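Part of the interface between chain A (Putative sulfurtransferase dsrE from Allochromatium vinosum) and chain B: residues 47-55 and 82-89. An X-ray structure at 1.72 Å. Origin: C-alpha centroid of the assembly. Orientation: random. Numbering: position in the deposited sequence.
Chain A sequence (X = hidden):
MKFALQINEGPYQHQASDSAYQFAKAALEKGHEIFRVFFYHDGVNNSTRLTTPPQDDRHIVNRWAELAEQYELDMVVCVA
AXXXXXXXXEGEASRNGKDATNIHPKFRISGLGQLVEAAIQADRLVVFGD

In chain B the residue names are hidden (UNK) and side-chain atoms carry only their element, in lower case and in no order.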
# COMPACT_ATOMS: atom_id res chain seq x y z
N SER A 47 -17.90 -2.56 -1.32
CA SER A 47 -19.35 -2.49 -1.42
C SER A 47 -19.95 -2.61 -2.82
O SER A 47 -21.16 -2.45 -2.98
CB SER A 47 -19.84 -1.18 -0.80
OG SER A 47 -19.43 -0.06 -1.56
N THR A 48 -19.13 -2.89 -3.82
CA THR A 48 -19.65 -3.02 -5.18
C THR A 48 -20.23 -4.40 -5.43
O THR A 48 -19.68 -5.40 -4.96
CB THR A 48 -18.56 -2.74 -6.24
OG1 THR A 48 -19.07 -3.07 -7.54
CG2 THR A 48 -17.31 -3.56 -5.97
N ARG A 49 -21.33 -4.46 -6.16
CA ARG A 49 -22.00 -5.72 -6.47
C ARG A 49 -21.53 -6.27 -7.82
O ARG A 49 -22.01 -7.31 -8.27
CB ARG A 49 -23.52 -5.53 -6.52
CG ARG A 49 -24.02 -4.68 -7.69
CD ARG A 49 -25.56 -4.63 -7.74
NE ARG A 49 -26.07 -3.99 -8.95
CZ ARG A 49 -26.24 -2.68 -9.10
NH1 ARG A 49 -25.93 -1.85 -8.10
NH2 ARG A 49 -26.70 -2.19 -10.24
N LEU A 50 -20.59 -5.58 -8.45
CA LEU A 50 -20.10 -5.98 -9.76
C LEU A 50 -18.90 -6.93 -9.80
O LEU A 50 -18.35 -7.16 -10.88
CB LEU A 50 -19.81 -4.73 -10.60
CG LEU A 50 -20.98 -3.78 -10.83
CD1 LEU A 50 -20.52 -2.60 -11.68
CD2 LEU A 50 -22.14 -4.51 -11.51
N THR A 51 -18.50 -7.48 -8.66
CA THR A 51 -17.36 -8.40 -8.68
C THR A 51 -17.75 -9.83 -9.08
O THR A 51 -18.85 -10.30 -8.78
CB THR A 51 -16.62 -8.46 -7.31
OG1 THR A 51 -17.42 -9.16 -6.35
CG2 THR A 51 -16.34 -7.05 -6.80
N THR A 52 -16.84 -10.50 -9.76
CA THR A 52 -17.04 -11.89 -10.18
C THR A 52 -15.71 -12.58 -9.92
O THR A 52 -14.99 -12.96 -10.84
CB THR A 52 -17.38 -11.98 -11.69
OG1 THR A 52 -18.59 -11.26 -11.95
CG2 THR A 52 -17.58 -13.44 -12.09
N PRO A 53 -15.35 -12.73 -8.63
CA PRO A 53 -14.09 -13.37 -8.25
C PRO A 53 -14.10 -14.86 -8.58
O PRO A 53 -15.17 -15.45 -8.75
CB PRO A 53 -14.01 -13.13 -6.74
CG PRO A 53 -14.96 -11.99 -6.49
CD PRO A 53 -16.09 -12.29 -7.43
N PRO A 54 -12.91 -15.47 -8.66
CA PRO A 54 -12.79 -16.90 -8.96
C PRO A 54 -13.67 -17.70 -8.01
O PRO A 54 -13.74 -17.41 -6.82
CB PRO A 54 -11.30 -17.16 -8.74
CG PRO A 54 -10.68 -15.87 -9.17
CD PRO A 54 -11.58 -14.85 -8.52
N GLN A 55 -14.35 -18.72 -8.54
CA GLN A 55 -15.25 -19.55 -7.74
C GLN A 55 -14.58 -20.43 -6.69
O GLN A 55 -15.23 -20.86 -5.73
CB GLN A 55 -16.10 -20.40 -8.68
CG GLN A 55 -17.15 -19.61 -9.43
CD GLN A 55 -17.51 -20.23 -10.76
OE1 GLN A 55 -17.81 -21.42 -10.85
NE2 GLN A 55 -17.49 -19.42 -11.82
N UNK B 82 -10.05 -7.18 -13.24
CA UNK B 82 -11.31 -6.43 -13.31
C UNK B 82 -12.48 -7.23 -12.72
O UNK B 82 -13.33 -6.68 -12.03
c UNK B 82 -11.61 -6.05 -14.75
N UNK B 83 -12.51 -8.53 -12.99
CA UNK B 83 -13.58 -9.38 -12.48
C UNK B 83 -13.53 -9.47 -10.97
O UNK B 83 -14.56 -9.52 -10.30
o UNK B 83 -13.99 -12.47 -16.29
c UNK B 83 -13.82 -10.84 -14.55
n UNK B 83 -12.94 -13.08 -14.41
c UNK B 83 -13.47 -10.79 -13.08
c UNK B 83 -13.59 -12.21 -15.16
N UNK B 84 -12.32 -9.49 -10.43
CA UNK B 84 -12.14 -9.58 -8.99
C UNK B 84 -12.57 -8.29 -8.30
O UNK B 84 -13.11 -8.31 -7.19
c UNK B 84 -8.89 -10.90 -7.33
n UNK B 84 -8.20 -13.55 -8.05
n UNK B 84 -8.36 -11.33 -8.62
c UNK B 84 -10.67 -9.85 -8.69
c UNK B 84 -10.39 -10.63 -7.42
c UNK B 84 -8.04 -12.58 -8.94
n UNK B 84 -7.57 -12.85 -10.15
N UNK B 85 -12.37 -7.16 -8.97
CA UNK B 85 -12.67 -5.86 -8.39
C UNK B 85 -13.95 -5.14 -8.79
O UNK B 85 -14.32 -4.15 -8.16
c UNK B 85 -10.19 -5.55 -7.99
c UNK B 85 -8.97 -4.73 -8.34
n UNK B 85 -6.00 -6.59 -7.18
c UNK B 85 -7.10 -6.30 -7.87
n UNK B 85 -7.77 -5.18 -7.62
n UNK B 85 -7.51 -7.13 -8.83
c UNK B 85 -11.46 -4.96 -8.61
N UNK B 86 -14.63 -5.62 -9.82
CA UNK B 86 -15.87 -4.98 -10.21
C UNK B 86 -15.84 -4.00 -11.37
O UNK B 86 -16.62 -3.06 -11.39
N UNK B 87 -14.93 -4.20 -12.33
CA UNK B 87 -14.89 -3.33 -13.50
C UNK B 87 -15.58 -4.17 -14.57
O UNK B 87 -15.13 -5.28 -14.89
c UNK B 87 -13.45 -2.99 -13.94
c UNK B 87 -13.44 -0.74 -12.69
c UNK B 87 -12.78 -2.11 -12.88
c UNK B 87 -13.46 -2.27 -15.28
N UNK B 88 -16.68 -3.65 -15.10
CA UNK B 88 -17.49 -4.39 -16.06
C UNK B 88 -17.89 -3.63 -17.32
O UNK B 88 -18.33 -2.48 -17.25
c UNK B 88 -18.47 -5.66 -14.11
c UNK B 88 -19.64 -5.68 -16.33
c UNK B 88 -18.79 -4.86 -15.37
N UNK B 89 -17.72 -4.27 -18.48
CA UNK B 89 -18.14 -3.67 -19.74
C UNK B 89 -19.34 -4.50 -20.21
O UNK B 89 -19.74 -5.43 -19.52
o UNK B 89 -15.91 -5.24 -22.23
c UNK B 89 -16.65 -5.11 -21.23
c UNK B 89 -17.03 -3.70 -20.80
o UNK B 89 -17.08 -6.09 -20.59
O HOH W 1 -17.64 -1.62 -9.18

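Position 82 of chain B carries a single side-chain carbon, which points away from chain A and touches nothing there; one carbon and no more is alanine, A82(B). Its carbonyl nevertheless matters, because it receives the backbone N of positions 86 and 87 as the helix ends.

Position 83 has three carbons in an unbranched run, the third carrying one oxygen and one nitrogen. Its main chain makes the chief contribution: T52(A) N donates a short, nearly straight hydrogen bond to the carbonyl O of position 83, 2.5 Å long, and T51(A) CA approaches the same oxygen at 3.4 Å. The CB of position 83 lies 4.3 Å from T52(A) CB. The terminal amide makes this glutamine, Q83(B).

At position 84, three carbons lead to a nitrogen and then to a carbon bearing two further nitrogens. Although the CA-to-CB bond points away from chain A, the side chain, t at chi1 and chi2 and m at chi3, still reaches the proline pair, with one terminal nitrogen 3.6 Å from P54(A) CG in an oblique approach. The carbonyl O of position 84 lies 3.5 Å from T51(A) CG2 and is buried without a hydrogen-bond partner. The guanidinium identifies arginine, R84(B), and the nitrogen near P54(A) is its NH1.

The same pattern of atoms recurs at position 85. Its CA-to-CB bond points away from chain A, and its guanidinium nitrogens are hydrogen-bonded outside the two stretches, whereas the backbone stays close to chain A: the O of position 85 is 3.8 Å from T48(A) CG2. This is also arginine, R85(B).

Position 86 has no side-chain atom. It leaves the helix with phi 100°, and a CB would jam against the preceding carbonyl and sit only 3.2 Å from T48(A) CG2. The bare CA of position 86 instead faces L50(A) O at 3.4 Å in a CA-H...O contact. The residue is therefore glycine, G86(B).

Position 87 shows four carbons, forked at the first with one arm two carbons long; its CA-to-CB bond points away from chain A, and it is isoleucine, I87(B). Position 88 has one carbon carrying two others and points toward chain A, one of its outer carbons lying 3.9 Å from L50(A) CB; it is valine, V88(B), and that carbon is CG2. Position 89 has two carbons, the second carrying two oxygens, and is beyond reach of the chain A stretch; it is aspartate, D89(B), and caps the next helix.

Chain B contributes much of the contact through its main chain, against which the T48(A) and T51(A) methyl groups pack. The end of one helix offers a carbonyl to the T52(A) amide, and glycine lets the irregular chain A segment pack closely at the turn. A water completes the join, lying 2.6 Å from T48(A) OG1 and donating to G86(B) O at 2.8 Å, while L50(A) with V88(B) and P54(A) with R84(B) add side-chain packing.

Chain B 82-89: AQRRGIVD
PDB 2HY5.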